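Local coordinates for protein alanine racemase (Enterococcus faecalis, PDB 3E6E) that binds the ligand DCS and belongs to the alanine racemase family, two-domain enzymes that join a TIM-type barrel to a mainly beta C-terminal domain, at residues 66-71 against 95-100; 289-294 against 359-364. The protein carries 1 engineered substitution. One frame throughout, in Å; residues are numbered along the deposited sequence.

Contact 1: residues 66-71 against 95-100; sequences ALLDEA and PLLIQY
Leu68 meets Leu96 and Leu97 where two successive outer helices of a TIM-type barrel lie next to each other. Helix 68-76 follows strand 62-65, helix 94-99 follows the neighbouring strand 83-85, and the contact is a worked example of how branched side chains join two such helices. In Leu68 the CA-CB bond already points toward the second helix, but CB is still 5.5 Å from Leu97 CD2. Leu68 CG sits anti to the backbone N (chi1 173°), a setting that carries the branch point outward, to 4.8 Å from Leu96 CD1. Beyond it the two methyls part company. Leu68 CD1 reaches Leu97 CD2 at 4.2 Å, whereas Leu68 CD2 touches Leu96 CD1 at 4.0 Å. The fork thus engages two consecutive residues of one helical turn, and the side chains of Leu68 and Leu96 cross at about a right angle and meet through one methyl each. Ile85, on the intervening strand 83-85, touches both Leu68 and Leu97 and so links the helix pair to the barrel strands.

The start of helix 68-76 is secured separately. Glu70 reaches back over the first turn, and its carboxylate is divided: OE1 forms a salt bridge with Arg365 of the second subunit, while OE2 takes the backbone N of Ala66 at 2.8 Å and, weakly, that of Leu67. The Ala66 N-H approaches OE2 from above the carboxylate plane, 38° out of it.

Contact 2: residues 289-294 against 359-364; sequences GWLRHL and ACTFSQ
Thr361 turns its CG2 anti to its backbone N (chi1 -66°, measured to OG1), which sends the methyl to Gly289 and OG1 back to the carbonyl O of Glu357, one turn earlier on helix 355-361. One beta-branched residue thus serves two ends: its hydroxyl is bonded to its own helix and its methyl packs against another part of the chain. The setting is the C-terminal, mainly beta domain, where the loop between strands 277-282 and 298-301 passes helix 355-361 and the chain that follows it.

Thr361 CG2 lies 3.7 Å from Gly289 CA and 4.1 Å from Gly289 O. Gly289 has a positive phi (109°), and with no side chain standing between the backbones Gly289 CA lies 4.5 Å from Phe362 CA. Backbone hydrogen bonding between Asp288 and Ser363 fastens the same crossing. The Phe362 ring comes to the same glycine, its CE2 4.2 Å from Gly289 O, which meets the ring obliquely. Leu291 adds a looser apolar touch, its CD2 4.3 Å from Thr361 CG2, and it also packs on Glu357 of the second subunit.

Trp290 turns into the domain, where it and Phe362 both touch Leu249 of strand 249-259. Over one face of the indole, near its centre, sits Leu294 CD1, 3.1 Å above the ring plane.

Overall arrangement
Contacts 1 and 2 come in series along the chain and belong to different domains, the barrel and the C-terminal domain. Their centres are 29 Å apart, and their nearest atoms, about 9 Å apart, do not touch. The dimer relates them: both border the second subunit, and Ala66 of contact 1 packs on Asp315 of that subunit, as Cys360 of contact 2 packs on its Met314. Within the chain, Lys40, of one DCS pocket, touches Ala66 and Glu70, while Arg292 touches Tyr286, which lines the other together with Met314 and Asp315. Contact 2 itself stands back from the ligand, the Leu291 side chain lying about 12 Å from a bound DCS.

Contact 1: residues 66-71 against 95-100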
# COMPACT_ATOMS: atom_id res chain seq x y z
N ALA A 66 -5.55 -7.54 14.27
CA ALA A 66 -4.50 -6.79 14.95
C ALA A 66 -5.02 -5.56 15.67
O ALA A 66 -4.47 -5.18 16.70
CB ALA A 66 -3.44 -6.38 13.96
N LEU A 67 -6.07 -4.96 15.13
CA LEU A 67 -6.60 -3.73 15.71
C LEU A 67 -8.05 -3.74 16.20
O LEU A 67 -8.92 -4.38 15.62
CB LEU A 67 -6.45 -2.60 14.70
CG LEU A 67 -5.17 -2.62 13.87
CD1 LEU A 67 -5.14 -1.39 13.00
CD2 LEU A 67 -3.96 -2.65 14.78
N LEU A 68 -8.28 -3.00 17.28
CA LEU A 68 -9.61 -2.90 17.84
C LEU A 68 -10.55 -2.50 16.72
O LEU A 68 -11.68 -3.00 16.62
CB LEU A 68 -9.63 -1.85 18.95
CG LEU A 68 -11.02 -1.54 19.50
CD1 LEU A 68 -11.80 -2.84 19.74
CD2 LEU A 68 -10.88 -0.75 20.79
N ASP A 69 -10.08 -1.60 15.86
CA ASP A 69 -10.86 -1.13 14.73
C ASP A 69 -11.27 -2.30 13.86
O ASP A 69 -12.44 -2.43 13.50
CB ASP A 69 -10.03 -0.18 13.88
CG ASP A 69 -9.50 0.99 14.66
OD1 ASP A 69 -10.23 2.00 14.80
OD2 ASP A 69 -8.36 0.90 15.14
N GLU A 70 -10.31 -3.15 13.52
CA GLU A 70 -10.58 -4.31 12.67
C GLU A 70 -11.64 -5.17 13.34
O GLU A 70 -12.50 -5.75 12.66
CB GLU A 70 -9.30 -5.13 12.46
CG GLU A 70 -8.18 -4.34 11.79
CD GLU A 70 -6.88 -5.12 11.71
OE1 GLU A 70 -5.90 -4.60 11.15
OE2 GLU A 70 -6.85 -6.26 12.21
N ALA A 71 -11.56 -5.23 14.67
CA ALA A 71 -12.49 -6.01 15.49
C ALA A 71 -13.92 -5.47 15.39
O ALA A 71 -14.86 -6.21 15.12
CB ALA A 71 -12.03 -6.00 16.95
N PRO A 95 -13.66 -0.04 27.68
CA PRO A 95 -15.12 -0.02 27.62
C PRO A 95 -15.66 -0.47 26.26
O PRO A 95 -16.74 -1.05 26.18
CB PRO A 95 -15.48 1.43 27.97
CG PRO A 95 -14.26 2.19 27.64
CD PRO A 95 -13.14 1.28 28.08
N LEU A 96 -14.92 -0.22 25.19
CA LEU A 96 -15.39 -0.67 23.88
C LEU A 96 -15.22 -2.19 23.85
O LEU A 96 -16.07 -2.91 23.33
CB LEU A 96 -14.59 -0.03 22.74
CG LEU A 96 -14.65 1.50 22.57
CD1 LEU A 96 -13.89 1.87 21.31
CD2 LEU A 96 -16.09 1.99 22.48
N LEU A 97 -14.13 -2.67 24.43
CA LEU A 97 -13.87 -4.10 24.50
C LEU A 97 -15.10 -4.80 25.08
O LEU A 97 -15.57 -5.82 24.55
CB LEU A 97 -12.66 -4.37 25.40
CG LEU A 97 -11.36 -3.75 24.89
CD1 LEU A 97 -10.25 -3.93 25.90
CD2 LEU A 97 -10.99 -4.42 23.59
N ILE A 98 -15.63 -4.23 26.16
CA ILE A 98 -16.82 -4.75 26.83
C ILE A 98 -18.02 -4.58 25.89
O ILE A 98 -18.86 -5.48 25.76
CB ILE A 98 -17.09 -3.96 28.17
CG1 ILE A 98 -15.91 -4.16 29.14
CG2 ILE A 98 -18.40 -4.39 28.80
CD1 ILE A 98 -15.65 -5.60 29.55
N GLN A 99 -18.09 -3.43 25.23
CA GLN A 99 -19.18 -3.14 24.32
C GLN A 99 -19.33 -4.20 23.23
O GLN A 99 -20.42 -4.71 23.00
CB GLN A 99 -18.99 -1.76 23.70
CG GLN A 99 -20.29 -1.12 23.21
CD GLN A 99 -20.06 0.20 22.46
OE1 GLN A 99 -19.40 1.12 22.95
NE2 GLN A 99 -20.63 0.28 21.25
N TYR A 100 -18.22 -4.53 22.57
CA TYR A 100 -18.26 -5.53 21.49
C TYR A 100 -17.83 -6.92 21.92
O TYR A 100 -17.51 -7.76 21.08
CB TYR A 100 -17.36 -5.07 20.33
CG TYR A 100 -17.77 -3.76 19.70
CD1 TYR A 100 -17.43 -2.54 20.27
CD2 TYR A 100 -18.56 -3.74 18.54
CE1 TYR A 100 -17.86 -1.34 19.72
CE2 TYR A 100 -19.00 -2.54 17.98
CZ TYR A 100 -18.65 -1.34 18.57
OH TYR A 100 -19.13 -0.16 18.04

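Contact 2: residues 289-294 against 359-364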
# COMPACT_ATOMS: atom_id res chain seq x y z
N GLY A 289 0.52 -0.74 -5.76
CA GLY A 289 1.32 -1.70 -5.03
C GLY A 289 2.12 -2.59 -5.96
O GLY A 289 2.61 -3.64 -5.56
N TRP A 290 2.21 -2.17 -7.22
CA TRP A 290 2.98 -2.89 -8.24
C TRP A 290 4.30 -2.11 -8.23
O TRP A 290 4.59 -1.33 -9.13
CB TRP A 290 2.26 -2.77 -9.59
CG TRP A 290 2.75 -3.68 -10.66
CD1 TRP A 290 3.43 -3.33 -11.79
CD2 TRP A 290 2.60 -5.12 -10.71
NE1 TRP A 290 3.72 -4.45 -12.54
CE2 TRP A 290 3.22 -5.56 -11.90
CE3 TRP A 290 2.00 -6.06 -9.87
CZ2 TRP A 290 3.26 -6.91 -12.27
CZ3 TRP A 290 2.04 -7.41 -10.23
CH2 TRP A 290 2.67 -7.82 -11.42
N LEU A 291 5.07 -2.31 -7.17
CA LEU A 291 6.33 -1.63 -6.94
C LEU A 291 7.33 -1.56 -8.08
O LEU A 291 7.50 -2.51 -8.85
CB LEU A 291 7.01 -2.22 -5.70
CG LEU A 291 6.20 -2.25 -4.40
CD1 LEU A 291 7.17 -2.51 -3.24
CD2 LEU A 291 5.46 -0.93 -4.17
N ARG A 292 8.03 -0.43 -8.15
CA ARG A 292 9.01 -0.16 -9.17
C ARG A 292 9.99 -1.29 -9.42
O ARG A 292 10.49 -1.45 -10.54
CB ARG A 292 9.75 1.15 -8.83
CG ARG A 292 8.82 2.37 -8.92
CD ARG A 292 9.38 3.65 -8.31
NE ARG A 292 10.40 4.26 -9.15
CZ ARG A 292 11.71 4.14 -8.96
NH1 ARG A 292 12.17 3.41 -7.94
NH2 ARG A 292 12.57 4.73 -9.79
N HIS A 293 10.28 -2.10 -8.42
CA HIS A 293 11.22 -3.19 -8.66
C HIS A 293 10.63 -4.36 -9.41
O HIS A 293 11.24 -5.43 -9.46
CB HIS A 293 11.82 -3.69 -7.37
CG HIS A 293 12.93 -2.83 -6.85
ND1 HIS A 293 12.70 -1.68 -6.14
CD2 HIS A 293 14.27 -2.95 -6.97
CE1 HIS A 293 13.86 -1.12 -5.84
NE2 HIS A 293 14.83 -1.87 -6.33
N LEU A 294 9.46 -4.18 -9.99
CA LEU A 294 8.89 -5.28 -10.73
C LEU A 294 9.32 -5.24 -12.18
O LEU A 294 8.89 -6.08 -12.99
CB LEU A 294 7.36 -5.28 -10.61
CG LEU A 294 6.80 -5.77 -9.28
CD1 LEU A 294 5.32 -5.55 -9.24
CD2 LEU A 294 7.10 -7.23 -9.10
N ALA A 359 0.77 -8.98 -0.85
CA ALA A 359 -0.67 -9.00 -0.61
C ALA A 359 -1.17 -7.80 0.18
O ALA A 359 -2.18 -7.19 -0.18
CB ALA A 359 -1.04 -10.29 0.10
N CYS A 360 -0.47 -7.44 1.25
CA CYS A 360 -0.89 -6.30 2.06
C CYS A 360 -0.54 -4.97 1.41
O CYS A 360 -1.00 -3.91 1.85
CB CYS A 360 -0.24 -6.35 3.45
SG CYS A 360 -0.51 -7.87 4.37
N THR A 361 0.28 -5.00 0.37
CA THR A 361 0.67 -3.75 -0.26
C THR A 361 -0.33 -3.31 -1.32
O THR A 361 -0.48 -2.12 -1.56
CB THR A 361 2.11 -3.82 -0.84
OG1 THR A 361 3.05 -3.96 0.23
CG2 THR A 361 2.44 -2.54 -1.59
N PHE A 362 -1.01 -4.27 -1.95
CA PHE A 362 -2.02 -3.92 -2.95
C PHE A 362 -2.93 -2.86 -2.33
O PHE A 362 -3.54 -3.09 -1.29
CB PHE A 362 -2.83 -5.17 -3.36
CG PHE A 362 -2.04 -6.14 -4.21
CD1 PHE A 362 -2.25 -7.51 -4.10
CD2 PHE A 362 -1.08 -5.68 -5.10
CE1 PHE A 362 -1.50 -8.41 -4.86
CE2 PHE A 362 -0.32 -6.58 -5.86
CZ PHE A 362 -0.53 -7.95 -5.74
N SER A 363 -3.01 -1.71 -2.98
CA SER A 363 -3.79 -0.56 -2.51
C SER A 363 -5.30 -0.73 -2.43
O SER A 363 -5.88 -1.63 -3.02
CB SER A 363 -3.46 0.66 -3.37
OG SER A 363 -4.20 1.79 -2.95
N GLN A 364 -5.94 0.18 -1.70
CA GLN A 364 -7.38 0.18 -1.52
C GLN A 364 -8.05 0.50 -2.86
O GLN A 364 -9.12 -0.03 -3.18
CB GLN A 364 -7.79 1.25 -0.50
CG GLN A 364 -9.31 1.34 -0.25
CD GLN A 364 -9.81 2.76 0.07
OE1 GLN A 364 -9.12 3.56 0.71
NE2 GLN A 364 -11.03 3.07 -0.35